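Local coordinates for protein lipase chaperone (Burkholderia glumae, PDB 2ES4) that helps fold a secreted lipase as that enzyme passes through the periplasm, acting as its inner-membrane, lipase-specific foldase, at residues P69-A74 against A113-G118; A84-F89 against E178-D183; R133-A138 against R171-W176; Q188-E193 against A214-L219. One frame throughout, in Å; residues are numbered along the deposited sequence.

Interaction 1: residues P69-A74 against A113-G118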
loop_
_atom_site.group_PDB
_atom_site.type_symbol
_atom_site.label_atom_id
_atom_site.label_comp_id
_atom_site.label_asym_id
_atom_site.label_seq_id
_atom_site.Cartn_x
_atom_site.Cartn_y
_atom_site.Cartn_z
ATOM N N PRO B 69 -17.656 10.689 -7.031
ATOM C CA PRO B 69 -17.842 9.932 -8.268
ATOM C C PRO B 69 -19.275 10.160 -8.748
ATOM O O PRO B 69 -20.150 10.521 -7.953
ATOM C CB PRO B 69 -17.581 8.491 -7.829
ATOM C CG PRO B 69 -17.983 8.483 -6.420
ATOM C CD PRO B 69 -17.446 9.769 -5.902
ATOM N N ARG B 70 -19.502 9.984 -10.044
ATOM C CA ARG B 70 -20.822 10.216 -10.621
ATOM C C ARG B 70 -21.841 9.125 -10.366
ATOM O O ARG B 70 -21.523 7.937 -10.446
ATOM C CB ARG B 70 -20.709 10.449 -12.131
ATOM C CG ARG B 70 -19.649 11.461 -12.548
ATOM C CD ARG B 70 -19.846 12.800 -11.872
ATOM N NE ARG B 70 -21.098 13.444 -12.261
ATOM C CZ ARG B 70 -21.586 14.534 -11.678
ATOM N NH1 ARG B 70 -20.927 15.103 -10.675
ATOM N NH2 ARG B 70 -22.733 15.057 -12.093
ATOM N N LEU B 71 -23.063 9.543 -10.032
ATOM C CA LEU B 71 -24.172 8.620 -9.813
ATOM C C LEU B 71 -24.664 8.231 -11.208
ATOM O O LEU B 71 -24.988 9.107 -12.015
ATOM C CB LEU B 71 -25.302 9.286 -9.025
ATOM C CG LEU B 71 -25.147 9.332 -7.508
ATOM C CD1 LEU B 71 -26.152 10.272 -6.896
ATOM C CD2 LEU B 71 -25.320 7.936 -6.939
ATOM N N PRO B 72 -24.689 6.919 -11.518
ATOM C CA PRO B 72 -25.129 6.405 -12.821
ATOM C C PRO B 72 -26.623 6.552 -13.106
ATOM O O PRO B 72 -27.466 6.206 -12.277
ATOM C CB PRO B 72 -24.696 4.946 -12.759
ATOM C CG PRO B 72 -24.907 4.611 -11.342
ATOM C CD PRO B 72 -24.325 5.801 -10.627
ATOM N N LEU B 73 -26.933 7.096 -14.280
ATOM C CA LEU B 73 -28.312 7.306 -14.703
ATOM C C LEU B 73 -28.670 6.444 -15.900
ATOM O O LEU B 73 -27.929 6.399 -16.883
ATOM C CB LEU B 73 -28.544 8.782 -15.040
ATOM C CG LEU B 73 -28.402 9.784 -13.891
ATOM C CD1 LEU B 73 -28.551 11.195 -14.416
ATOM C CD2 LEU B 73 -29.436 9.486 -12.816
ATOM N N ALA B 74 -29.809 5.762 -15.812
ATOM C CA ALA B 74 -30.287 4.902 -16.890
ATOM C C ALA B 74 -31.186 5.701 -17.830
ATOM O O ALA B 74 -31.391 6.905 -17.632
ATOM C CB ALA B 74 -31.041 3.709 -16.319
ATOM N N ALA B 113 -27.915 15.857 -3.824
ATOM C CA ALA B 113 -28.579 17.046 -4.346
ATOM C C ALA B 113 -27.721 17.779 -5.364
ATOM O O ALA B 113 -28.218 18.226 -6.378
ATOM C CB ALA B 113 -28.948 17.978 -3.223
ATOM N N ALA B 114 -26.417 17.849 -5.119
ATOM C CA ALA B 114 -25.500 18.525 -6.035
ATOM C C ALA B 114 -25.551 17.933 -7.447
ATOM O O ALA B 114 -25.523 18.666 -8.434
ATOM C CB ALA B 114 -24.094 18.460 -5.490
ATOM N N GLN B 115 -25.696 16.613 -7.523
ATOM C CA GLN B 115 -25.756 15.914 -8.800
ATOM C C GLN B 115 -27.162 15.743 -9.362
ATOM O O GLN B 115 -27.374 15.888 -10.568
ATOM C CB GLN B 115 -25.105 14.531 -8.680
ATOM C CG GLN B 115 -23.600 14.542 -8.468
ATOM C CD GLN B 115 -22.994 13.147 -8.488
ATOM O OE1 GLN B 115 -23.393 12.293 -9.285
ATOM N NE2 GLN B 115 -22.028 12.911 -7.611
ATOM N N LEU B 116 -28.111 15.404 -8.491
ATOM C CA LEU B 116 -29.483 15.131 -8.913
ATOM C C LEU B 116 -30.561 16.055 -8.368
ATOM O O LEU B 116 -31.727 15.663 -8.300
ATOM C CB LEU B 116 -29.830 13.684 -8.551
ATOM C CG LEU B 116 -28.795 12.602 -8.857
ATOM C CD1 LEU B 116 -29.220 11.291 -8.291
ATOM C CD2 LEU B 116 -28.559 12.516 -10.357
ATOM N N ASP B 117 -30.196 17.289 -8.023
ATOM C CA ASP B 117 -31.166 18.256 -7.483
ATOM C C ASP B 117 -32.371 18.434 -8.384
ATOM O O ASP B 117 -32.225 18.747 -9.569
ATOM C CB ASP B 117 -30.517 19.622 -7.287
ATOM C CG ASP B 117 -30.795 20.226 -5.921
ATOM O OD1 ASP B 117 -30.168 21.258 -5.605
ATOM O OD2 ASP B 117 -31.630 19.686 -5.165
ATOM N N GLY B 118 -33.547 18.153 -7.829
ATOM C CA GLY B 118 -34.788 18.284 -8.574
ATOM C C GLY B 118 -34.976 17.262 -9.679
ATOM O O GLY B 118 -35.070 17.627 -10.856
HETATM O O HOH W 1 -25.008 11.993 -11.568
#
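Gln115 meets the extended run around Arg70 with its side-chain amide, which bonds at both ends, through OE1 and NE2, to one run of backbone. Its carbonyl oxygen OE1 accepts a hydrogen bond from Leu71 N at 2.9 Å, nearly straight at 166° and lying in the carbonyl plane on a lone pair. Its amide nitrogen NE2 donates to Pro69 O at 3.1 Å, approaching from above the plane of that carbonyl. Two bonds to groups two residues apart fix both the position and the rotation of the amide. Water 1 adds a third link, donating to OE1 at 2.8 Å and also to Leu71 O, so that OE1 accepts from both the peptide and the solvent.

The skipped residue, Arg70, folds its bent side chain back so that the guanidinium stacks on the same amide, the two planes 19° apart and Arg70 NH1 3.5 Å from Gln115 CG. Beside this polar grip lies an apolar one. Leu71 CD1 touches Leu116 CD1 at 3.5 Å, the two side chains crossing at about a right angle, and Leu73 CD2 reaches Leu116 CD2 at 4.0 Å. Phe88 of helix 84-90 packs against both Leu71 and Gln115. The arrangement exemplifies a glutamine near the C-terminal end of a helix pairing with extended backbone, here fastening a proline-containing segment to helix 101-116 of an all-helical chaperone.

Interaction 2: residues A84-F89 against E178-D183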
loop_
_atom_site.group_PDB
_atom_site.type_symbol
_atom_site.label_atom_id
_atom_site.label_comp_id
_atom_site.label_asym_id
_atom_site.label_seq_id
_atom_site.Cartn_x
_atom_site.Cartn_y
_atom_site.Cartn_z
ATOM N N ALA B 84 -21.599 1.389 -9.340
ATOM C CA ALA B 84 -21.233 2.801 -9.288
ATOM C C ALA B 84 -22.068 3.543 -8.248
ATOM O O ALA B 84 -21.593 4.500 -7.638
ATOM C CB ALA B 84 -21.392 3.439 -10.645
ATOM N N VAL B 85 -23.290 3.064 -8.012
ATOM C CA VAL B 85 -24.174 3.665 -7.015
ATOM C C VAL B 85 -23.562 3.481 -5.630
ATOM O O VAL B 85 -23.523 4.422 -4.840
ATOM C CB VAL B 85 -25.582 3.039 -7.038
ATOM C CG1 VAL B 85 -26.456 3.619 -5.930
ATOM C CG2 VAL B 85 -26.239 3.288 -8.366
ATOM N N ARG B 86 -23.057 2.274 -5.366
ATOM C CA ARG B 86 -22.425 1.954 -4.089
ATOM C C ARG B 86 -21.123 2.717 -3.887
ATOM O O ARG B 86 -20.813 3.131 -2.769
ATOM C CB ARG B 86 -22.135 0.457 -3.991
ATOM C CG ARG B 86 -21.371 0.061 -2.731
ATOM C CD ARG B 86 -20.730 -1.283 -2.856
ATOM N NE ARG B 86 -19.760 -1.513 -1.793
ATOM C CZ ARG B 86 -18.962 -2.575 -1.711
ATOM N NH1 ARG B 86 -19.011 -3.534 -2.632
ATOM N NH2 ARG B 86 -18.104 -2.676 -0.705
ATOM N N GLU B 87 -20.360 2.881 -4.966
ATOM C CA GLU B 87 -19.086 3.596 -4.897
ATOM C C GLU B 87 -19.290 5.042 -4.474
ATOM O O GLU B 87 -18.466 5.599 -3.747
ATOM C CB GLU B 87 -18.355 3.533 -6.229
ATOM C CG GLU B 87 -18.001 2.122 -6.656
ATOM C CD GLU B 87 -17.102 2.096 -7.868
ATOM O OE1 GLU B 87 -17.490 2.641 -8.920
ATOM O OE2 GLU B 87 -16.005 1.512 -7.772
ATOM N N PHE B 88 -20.420 5.618 -4.885
ATOM C CA PHE B 88 -20.768 6.982 -4.513
ATOM C C PHE B 88 -20.887 7.101 -2.995
ATOM O O PHE B 88 -20.314 8.008 -2.393
ATOM C CB PHE B 88 -22.070 7.416 -5.187
ATOM C CG PHE B 88 -22.623 8.705 -4.653
ATOM C CD1 PHE B 88 -22.046 9.931 -5.020
ATOM C CD2 PHE B 88 -23.694 8.696 -3.733
ATOM C CE1 PHE B 88 -22.522 11.139 -4.471
ATOM C CE2 PHE B 88 -24.173 9.887 -3.181
ATOM C CZ PHE B 88 -23.588 11.112 -3.549
ATOM N N PHE B 89 -21.660 6.198 -2.401
ATOM C CA PHE B 89 -21.872 6.187 -0.961
ATOM C C PHE B 89 -20.630 5.863 -0.158
ATOM O O PHE B 89 -20.358 6.532 0.833
ATOM C CB PHE B 89 -22.990 5.229 -0.591
ATOM C CG PHE B 89 -24.332 5.653 -1.086
ATOM C CD1 PHE B 89 -24.932 6.821 -0.594
ATOM C CD2 PHE B 89 -25.000 4.902 -2.065
ATOM C CE1 PHE B 89 -26.188 7.246 -1.073
ATOM C CE2 PHE B 89 -26.259 5.313 -2.556
ATOM C CZ PHE B 89 -26.855 6.491 -2.057
ATOM N N GLU B 178 -27.331 -7.138 -5.485
ATOM C CA GLU B 178 -26.533 -7.616 -6.601
ATOM C C GLU B 178 -25.515 -6.592 -7.119
ATOM O O GLU B 178 -24.327 -6.897 -7.200
ATOM C CB GLU B 178 -27.434 -8.128 -7.750
ATOM C CG GLU B 178 -26.703 -8.419 -9.067
ATOM C CD GLU B 178 -25.704 -9.558 -8.941
ATOM O OE1 GLU B 178 -24.935 -9.759 -9.894
ATOM O OE2 GLU B 178 -25.682 -10.251 -7.897
ATOM N N PRO B 179 -25.967 -5.380 -7.498
ATOM C CA PRO B 179 -25.014 -4.392 -7.994
ATOM C C PRO B 179 -24.028 -3.921 -6.930
ATOM O O PRO B 179 -22.894 -3.601 -7.243
ATOM C CB PRO B 179 -25.929 -3.273 -8.470
ATOM C CG PRO B 179 -27.059 -3.351 -7.590
ATOM C CD PRO B 179 -27.324 -4.807 -7.552
ATOM N N PHE B 180 -24.450 -3.967 -5.670
ATOM C CA PHE B 180 -23.611 -3.549 -4.556
ATOM C C PHE B 180 -22.489 -4.510 -4.212
ATOM O O PHE B 180 -21.325 -4.115 -4.155
ATOM C CB PHE B 180 -24.457 -3.310 -3.306
ATOM C CG PHE B 180 -24.936 -1.900 -3.150
ATOM C CD1 PHE B 180 -25.548 -1.214 -4.217
ATOM C CD2 PHE B 180 -24.777 -1.241 -1.921
ATOM C CE1 PHE B 180 -25.993 0.116 -4.060
ATOM C CE2 PHE B 180 -25.217 0.085 -1.749
ATOM C CZ PHE B 180 -25.824 0.764 -2.818
ATOM N N PHE B 181 -22.843 -5.775 -4.003
ATOM C CA PHE B 181 -21.870 -6.788 -3.613
ATOM C C PHE B 181 -21.679 -7.938 -4.577
ATOM O O PHE B 181 -20.931 -8.864 -4.275
ATOM C CB PHE B 181 -22.224 -7.338 -2.232
ATOM C CG PHE B 181 -22.329 -6.288 -1.182
ATOM C CD1 PHE B 181 -21.184 -5.609 -0.731
ATOM C CD2 PHE B 181 -23.577 -5.943 -0.653
ATOM C CE1 PHE B 181 -21.283 -4.592 0.240
ATOM C CE2 PHE B 181 -23.685 -4.933 0.312
ATOM C CZ PHE B 181 -22.540 -4.251 0.761
ATOM N N GLY B 182 -22.317 -7.867 -5.744
ATOM C CA GLY B 182 -22.203 -8.930 -6.737
ATOM C C GLY B 182 -20.782 -9.343 -7.046
ATOM O O GLY B 182 -20.384 -10.457 -6.713
ATOM N N ASP B 183 -19.995 -8.411 -7.578
ATOM C CA ASP B 183 -18.599 -8.671 -7.923
ATOM C C ASP B 183 -17.751 -9.024 -6.706
ATOM O O ASP B 183 -17.007 -10.006 -6.735
ATOM C CB ASP B 183 -17.991 -7.463 -8.633
ATOM C CG ASP B 183 -18.777 -7.051 -9.863
ATOM O OD1 ASP B 183 -19.027 -7.911 -10.737
ATOM O OD2 ASP B 183 -19.149 -5.862 -9.953
#
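Arg86 lies across Phe180, and its side chain passes from the Phe180 ring to the Phe180 carbonyl and then to Phe181. CB stands 3.5 Å from the centroid of the Phe180 ring, almost on the ring normal, in a CH-pi contact. CG, anti to the backbone N (chi1 175°), stays over the same face and comes within 3.7 Å of Phe180 CD2. CD has passed beyond the ring and lies 3.2 Å from Phe180 O. NE forms a salt bridge with Asp90, while CZ lies 3.6 Å from Phe181 CE1, which sits over the centre of one guanidinium face. At the tip, NH2 is 3.8 Å from Phe181 CE1, and NH1 donates a bent hydrogen bond to Phe180 O (2.8 Å, 145°) and also forms a salt bridge with Glu184.

The carboxylates of Asp90 and Glu184 probably balance the charge of this buried guanidinium. Val85 CG1 meets the edge of the Phe180 ring at CE1, 4.0 Å away, and Tyr132 of helix 120-137 meets that ring edge to face. The short axes of 84-89 and 178-183 approach to 8.6 Å at 90°, an orthogonal helix packing in which an arginine spans the buried crossing.

Interaction 3: residues R133-A138 against R171-W176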
loop_
_atom_site.group_PDB
_atom_site.type_symbol
_atom_site.label_atom_id
_atom_site.label_comp_id
_atom_site.label_asym_id
_atom_site.label_seq_id
_atom_site.Cartn_x
_atom_site.Cartn_y
_atom_site.Cartn_z
ATOM N N ARG B 133 -27.783 2.262 4.732
ATOM C CA ARG B 133 -27.513 2.510 6.141
ATOM C C ARG B 133 -28.182 1.462 7.027
ATOM O O ARG B 133 -27.668 1.131 8.093
ATOM C CB ARG B 133 -27.948 3.917 6.528
ATOM C CG ARG B 133 -29.424 4.183 6.412
ATOM C CD ARG B 133 -29.753 5.630 6.593
ATOM N NE ARG B 133 -29.166 6.133 7.822
ATOM C CZ ARG B 133 -29.306 7.373 8.269
ATOM N NH1 ARG B 133 -30.025 8.257 7.587
ATOM N NH2 ARG B 133 -28.710 7.732 9.395
ATOM N N ALA B 134 -29.300 0.909 6.547
ATOM C CA ALA B 134 -30.021 -0.136 7.269
ATOM C C ALA B 134 -29.140 -1.378 7.280
ATOM O O ALA B 134 -29.126 -2.127 8.254
ATOM C CB ALA B 134 -31.343 -0.436 6.597
ATOM N N TYR B 135 -28.359 -1.541 6.209
ATOM C CA TYR B 135 -27.432 -2.655 6.065
ATOM C C TYR B 135 -26.373 -2.617 7.155
ATOM O O TYR B 135 -26.087 -3.645 7.757
ATOM C CB TYR B 135 -26.806 -2.635 4.658
ATOM C CG TYR B 135 -25.657 -3.580 4.429
ATOM C CD1 TYR B 135 -24.356 -3.275 4.896
ATOM C CD2 TYR B 135 -25.853 -4.788 3.753
ATOM C CE1 TYR B 135 -23.291 -4.154 4.711
ATOM C CE2 TYR B 135 -24.784 -5.682 3.553
ATOM C CZ TYR B 135 -23.509 -5.352 4.033
ATOM O OH TYR B 135 -22.459 -6.204 3.819
ATOM N N PHE B 136 -25.762 -1.447 7.358
ATOM C CA PHE B 136 -24.722 -1.285 8.373
ATOM C C PHE B 136 -25.247 -1.488 9.784
ATOM O O PHE B 136 -24.564 -2.074 10.626
ATOM C CB PHE B 136 -24.050 0.076 8.269
ATOM C CG PHE B 136 -23.249 0.255 7.025
ATOM C CD1 PHE B 136 -23.817 0.871 5.907
ATOM C CD2 PHE B 136 -21.916 -0.191 6.958
ATOM C CE1 PHE B 136 -23.076 1.047 4.742
ATOM C CE2 PHE B 136 -21.155 -0.022 5.781
ATOM C CZ PHE B 136 -21.737 0.598 4.670
ATOM N N ASP B 137 -26.473 -1.028 10.026
ATOM C CA ASP B 137 -27.112 -1.177 11.332
ATOM C C ASP B 137 -27.432 -2.644 11.589
ATOM O O ASP B 137 -27.194 -3.155 12.684
ATOM C CB ASP B 137 -28.397 -0.354 11.404
ATOM C CG ASP B 137 -28.131 1.134 11.508
ATOM O OD1 ASP B 137 -27.419 1.686 10.644
ATOM O OD2 ASP B 137 -28.642 1.759 12.462
ATOM N N ALA B 138 -27.918 -3.320 10.549
ATOM C CA ALA B 138 -28.260 -4.737 10.620
ATOM C C ALA B 138 -27.006 -5.601 10.515
ATOM O O ALA B 138 -27.069 -6.821 10.686
ATOM C CB ALA B 138 -29.240 -5.101 9.520
ATOM N N ARG B 171 -31.888 -8.734 2.296
ATOM C CA ARG B 171 -32.976 -8.238 3.138
ATOM C C ARG B 171 -33.015 -6.714 3.228
ATOM O O ARG B 171 -34.091 -6.113 3.213
ATOM C CB ARG B 171 -32.874 -8.843 4.527
ATOM N N THR B 172 -31.838 -6.098 3.299
ATOM C CA THR B 172 -31.723 -4.648 3.409
ATOM C C THR B 172 -31.670 -3.933 2.067
ATOM O O THR B 172 -32.460 -3.029 1.816
ATOM C CB THR B 172 -30.495 -4.255 4.231
ATOM O OG1 THR B 172 -29.317 -4.827 3.647
ATOM C CG2 THR B 172 -30.631 -4.745 5.670
ATOM N N LEU B 173 -30.741 -4.346 1.209
ATOM C CA LEU B 173 -30.583 -3.733 -0.105
ATOM C C LEU B 173 -31.516 -4.330 -1.141
ATOM O O LEU B 173 -31.901 -3.645 -2.089
ATOM C CB LEU B 173 -29.132 -3.841 -0.565
ATOM C CG LEU B 173 -28.111 -3.139 0.318
ATOM C CD1 LEU B 173 -26.732 -3.477 -0.128
ATOM C CD2 LEU B 173 -28.348 -1.654 0.246
ATOM N N GLY B 174 -31.872 -5.602 -0.955
ATOM C CA GLY B 174 -32.773 -6.282 -1.875
ATOM C C GLY B 174 -32.350 -6.245 -3.324
ATOM O O GLY B 174 -31.339 -6.835 -3.702
ATOM N N GLU B 175 -33.088 -5.467 -4.113
ATOM C CA GLU B 175 -32.819 -5.301 -5.539
ATOM C C GLU B 175 -31.418 -4.746 -5.813
ATOM O O GLU B 175 -30.839 -5.000 -6.872
ATOM C CB GLU B 175 -33.856 -4.405 -6.143
ATOM N N TRP B 176 -30.877 -4.026 -4.827
ATOM C CA TRP B 176 -29.552 -3.438 -4.923
ATOM C C TRP B 176 -28.429 -4.293 -4.353
ATOM O O TRP B 176 -27.258 -3.931 -4.475
ATOM C CB TRP B 176 -29.496 -2.048 -4.300
ATOM C CG TRP B 176 -30.333 -1.041 -5.004
ATOM C CD1 TRP B 176 -31.638 -0.745 -4.745
ATOM C CD2 TRP B 176 -29.934 -0.196 -6.087
ATOM N NE1 TRP B 176 -32.086 0.232 -5.598
ATOM C CE2 TRP B 176 -31.067 0.592 -6.434
ATOM C CE3 TRP B 176 -28.734 -0.019 -6.799
ATOM C CZ2 TRP B 176 -31.031 1.552 -7.470
ATOM C CZ3 TRP B 176 -28.696 0.931 -7.822
ATOM C CH2 TRP B 176 -29.844 1.708 -8.150
#
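Thr172 packs against Tyr135 in a van der Waals contact where the C-terminal ends of two successive long helices, 120-137 and 155-172, come together. The nearest CA atoms across the contact belong to these two residues, 5.4 Å apart.

The two branches of the threonine do different work. CG2 rests against the backbone of the first helix, 3.8 Å from Tyr135 CA, and is flanked by Ala134 O at 4.0 Å and Ala138 CB at 4.1 Å. OG1 sits between the backbone N and the carbonyl carbon (chi1 57°), where it bonds to Leu168 O one turn earlier. The hydroxyl therefore has its polar partner within its own helix. Toward the tyrosine, OG1 lies in the plane of the ring, at its edge, 3.5 Å from Tyr135 CD2. The tyrosine CG is anti to its backbone N (chi1 170°), and the ring edge carrying CD2 faces Thr172.

Leu173 supplies the next contact, its CD1 lying 4.2 Å from Tyr135 CD2. It also packs on Phe180 and Phe181, and the Tyr135 ring stacks with Phe181, so the small threonine contact borders a larger aromatic cluster. Just beyond, Gly174 takes a positive phi and the chain turns into a short 3-10 segment, with Trp176 N bonded to Leu173 O at 2.9 Å. The arrangement is a helix-to-helix junction of an all-alpha fold, in which the C-terminal ends of two helices meet through a threonine beside an aromatic cluster.

Interaction 4: residues Q188-E193 against A214-L219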
loop_
_atom_site.group_PDB
_atom_site.type_symbol
_atom_site.label_atom_id
_atom_site.label_comp_id
_atom_site.label_asym_id
_atom_site.label_seq_id
_atom_site.Cartn_x
_atom_site.Cartn_y
_atom_site.Cartn_z
ATOM N N GLN B 188 -14.170 -12.716 -3.613
ATOM C CA GLN B 188 -13.820 -13.340 -2.342
ATOM C C GLN B 188 -14.037 -14.844 -2.329
ATOM O O GLN B 188 -13.110 -15.586 -2.018
ATOM C CB GLN B 188 -14.593 -12.697 -1.199
ATOM C CG GLN B 188 -14.286 -11.230 -0.987
ATOM C CD GLN B 188 -15.117 -10.622 0.122
ATOM O OE1 GLN B 188 -16.346 -10.605 0.055
ATOM N NE2 GLN B 188 -14.450 -10.122 1.153
ATOM N N ARG B 189 -15.238 -15.287 -2.709
ATOM C CA ARG B 189 -15.569 -16.717 -2.749
ATOM C C ARG B 189 -14.558 -17.486 -3.593
ATOM O O ARG B 189 -14.005 -18.492 -3.142
ATOM C CB ARG B 189 -16.967 -16.939 -3.324
ATOM C CG ARG B 189 -18.079 -16.360 -2.489
ATOM C CD ARG B 189 -19.440 -16.552 -3.158
ATOM N NE ARG B 189 -20.531 -15.919 -2.411
ATOM C CZ ARG B 189 -20.909 -16.257 -1.177
ATOM N NH1 ARG B 189 -20.292 -17.228 -0.520
ATOM N NH2 ARG B 189 -21.906 -15.610 -0.591
ATOM N N HIS B 190 -14.256 -16.939 -4.769
ATOM C CA HIS B 190 -13.301 -17.531 -5.700
ATOM C C HIS B 190 -11.905 -17.660 -5.085
ATOM O O HIS B 190 -11.310 -18.737 -5.129
ATOM C CB HIS B 190 -13.242 -16.702 -6.982
ATOM C CG HIS B 190 -12.360 -17.284 -8.037
ATOM N ND1 HIS B 190 -10.982 -17.255 -7.951
ATOM C CD2 HIS B 190 -12.654 -17.903 -9.200
ATOM C CE1 HIS B 190 -10.468 -17.827 -9.022
ATOM N NE2 HIS B 190 -11.459 -18.231 -9.796
ATOM N N ASP B 191 -11.399 -16.571 -4.505
ATOM C CA ASP B 191 -10.077 -16.575 -3.881
ATOM C C ASP B 191 -10.023 -17.462 -2.653
ATOM O O ASP B 191 -9.036 -18.160 -2.437
ATOM C CB ASP B 191 -9.637 -15.162 -3.506
ATOM C CG ASP B 191 -9.343 -14.302 -4.718
ATOM O OD1 ASP B 191 -8.703 -14.798 -5.671
ATOM O OD2 ASP B 191 -9.749 -13.124 -4.722
ATOM N N LEU B 192 -11.114 -17.476 -1.888
ATOM C CA LEU B 192 -11.206 -18.292 -0.682
ATOM C C LEU B 192 -11.036 -19.773 -1.012
ATOM O O LEU B 192 -10.495 -20.541 -0.212
ATOM C CB LEU B 192 -12.543 -18.059 0.011
ATOM C CG LEU B 192 -12.670 -18.595 1.427
ATOM C CD1 LEU B 192 -11.577 -18.015 2.308
ATOM C CD2 LEU B 192 -13.978 -18.231 1.949
ATOM N N GLU B 193 -11.455 -20.143 -2.220
ATOM C CA GLU B 193 -11.336 -21.510 -2.699
ATOM C C GLU B 193 -9.902 -21.872 -3.012
ATOM O O GLU B 193 -9.396 -22.877 -2.517
ATOM C CB GLU B 193 -12.195 -21.726 -3.939
ATOM C CG GLU B 193 -13.637 -22.067 -3.640
ATOM C CD GLU B 193 -13.774 -23.347 -2.831
ATOM O OE1 GLU B 193 -13.274 -24.400 -3.289
ATOM O OE2 GLU B 193 -14.361 -23.293 -1.730
ATOM N N ALA B 214 -9.257 -25.979 -12.854
ATOM C CA ALA B 214 -10.703 -26.057 -13.033
ATOM C C ALA B 214 -11.381 -24.886 -12.344
ATOM O O ALA B 214 -12.251 -24.245 -12.921
ATOM C CB ALA B 214 -11.235 -27.361 -12.480
ATOM N N LEU B 215 -10.952 -24.597 -11.116
ATOM C CA LEU B 215 -11.505 -23.494 -10.338
ATOM C C LEU B 215 -11.362 -22.180 -11.101
ATOM O O LEU B 215 -12.275 -21.346 -11.095
ATOM C CB LEU B 215 -10.809 -23.403 -8.974
ATOM C CG LEU B 215 -11.358 -22.477 -7.884
ATOM C CD1 LEU B 215 -11.084 -21.039 -8.187
ATOM C CD2 LEU B 215 -12.848 -22.718 -7.686
ATOM N N ASP B 216 -10.207 -22.005 -11.742
ATOM C CA ASP B 216 -9.932 -20.816 -12.529
ATOM C C ASP B 216 -10.720 -20.785 -13.840
ATOM O O ASP B 216 -10.481 -19.933 -14.696
ATOM C CB ASP B 216 -8.440 -20.657 -12.808
ATOM C CG ASP B 216 -7.649 -20.315 -11.567
ATOM O OD1 ASP B 216 -7.901 -19.257 -10.953
ATOM O OD2 ASP B 216 -6.764 -21.113 -11.206
ATOM N N ALA B 217 -11.692 -21.683 -13.960
ATOM C CA ALA B 217 -12.542 -21.761 -15.137
ATOM C C ALA B 217 -13.950 -21.301 -14.771
ATOM O O ALA B 217 -14.888 -21.465 -15.554
ATOM C CB ALA B 217 -12.563 -23.183 -15.682
ATOM N N GLN B 218 -14.082 -20.717 -13.581
ATOM C CA GLN B 218 -15.365 -20.226 -13.091
ATOM C C GLN B 218 -15.432 -18.704 -13.076
ATOM O O GLN B 218 -16.398 -18.123 -12.578
ATOM C CB GLN B 218 -15.639 -20.773 -11.690
ATOM N N LEU B 219 -14.411 -18.066 -13.640
ATOM C CA LEU B 219 -14.343 -16.610 -13.701
ATOM C C LEU B 219 -15.335 -16.063 -14.712
ATOM O O LEU B 219 -15.741 -16.772 -15.633
ATOM C CB LEU B 219 -12.927 -16.150 -14.070
ATOM C CG LEU B 219 -11.771 -16.339 -13.083
ATOM C CD1 LEU B 219 -12.023 -15.670 -11.768
ATOM C CD2 LEU B 219 -11.569 -17.751 -12.847
#
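His190 is held between Leu215 and Leu219 where the chain doubles back in a helical hairpin: helix 177-198 runs out, and helix 208-215 and the turn after it return alongside.

CH-pi contacts dominate. Leu215 CD1 lies 3.4 Å from the centroid of the His190 ring, 20° off the ring normal, and Leu219 CD1 lies over the opposite face at 3.6 Å and 29° off. The imidazole is clamped as a flat plate between two methyl groups. Its CG is anti to the backbone N (chi1 -176°). A type I beta turn from Leu215 to Gln218, with Gln218 N bonded to Leu215 O at 3.1 Å, lies between the two leucines, consistent with both reaching one ring.

A polar group approaches the ring differently. Asp216 OD1 lies in the imidazole plane, at its edge and 3.5 Å from His190 CE1. A carboxylate in this position could modestly favour a protonated imidazole.

Purely apolar contact continues one turn along the helix, where Leu215 CD2 reaches Glu193 CB at 3.9 Å, the side chains crossing at about a right angle. Both Leu215 and Asp216 also touch Arg194 of the same helix. Elsewhere on helix 177-198, Gln188, Asp191 and Leu192 contact another protein chain of the assembly, partners that the returning segment does not touch.

Packing is tightest at the outer end of the imidazole, where Leu219 CD2 comes to 3.1 Å from His190 NE2.

From the N terminus, interaction 1 closes the first loop by bringing the end of helix 101-116 back to the extended segment 69-74. Helix 84-90 lies inside that loop but finds its partner far beyond it, in 178-183, so interaction 2 crosses interaction 1; the two touch through Phe88 and Val85. Interaction 3 is nested within the long loop of interaction 2, joining the ends of helices 120-137 and 155-172, and meets it through Leu173 against Phe180 and Phe181. Interaction 4 follows in series, closing a short hairpin farther along helix 177-198, its centre about 21 Å from that of interaction 2. Helix 177-198 is shared by interactions 2 and 4 and so links the two.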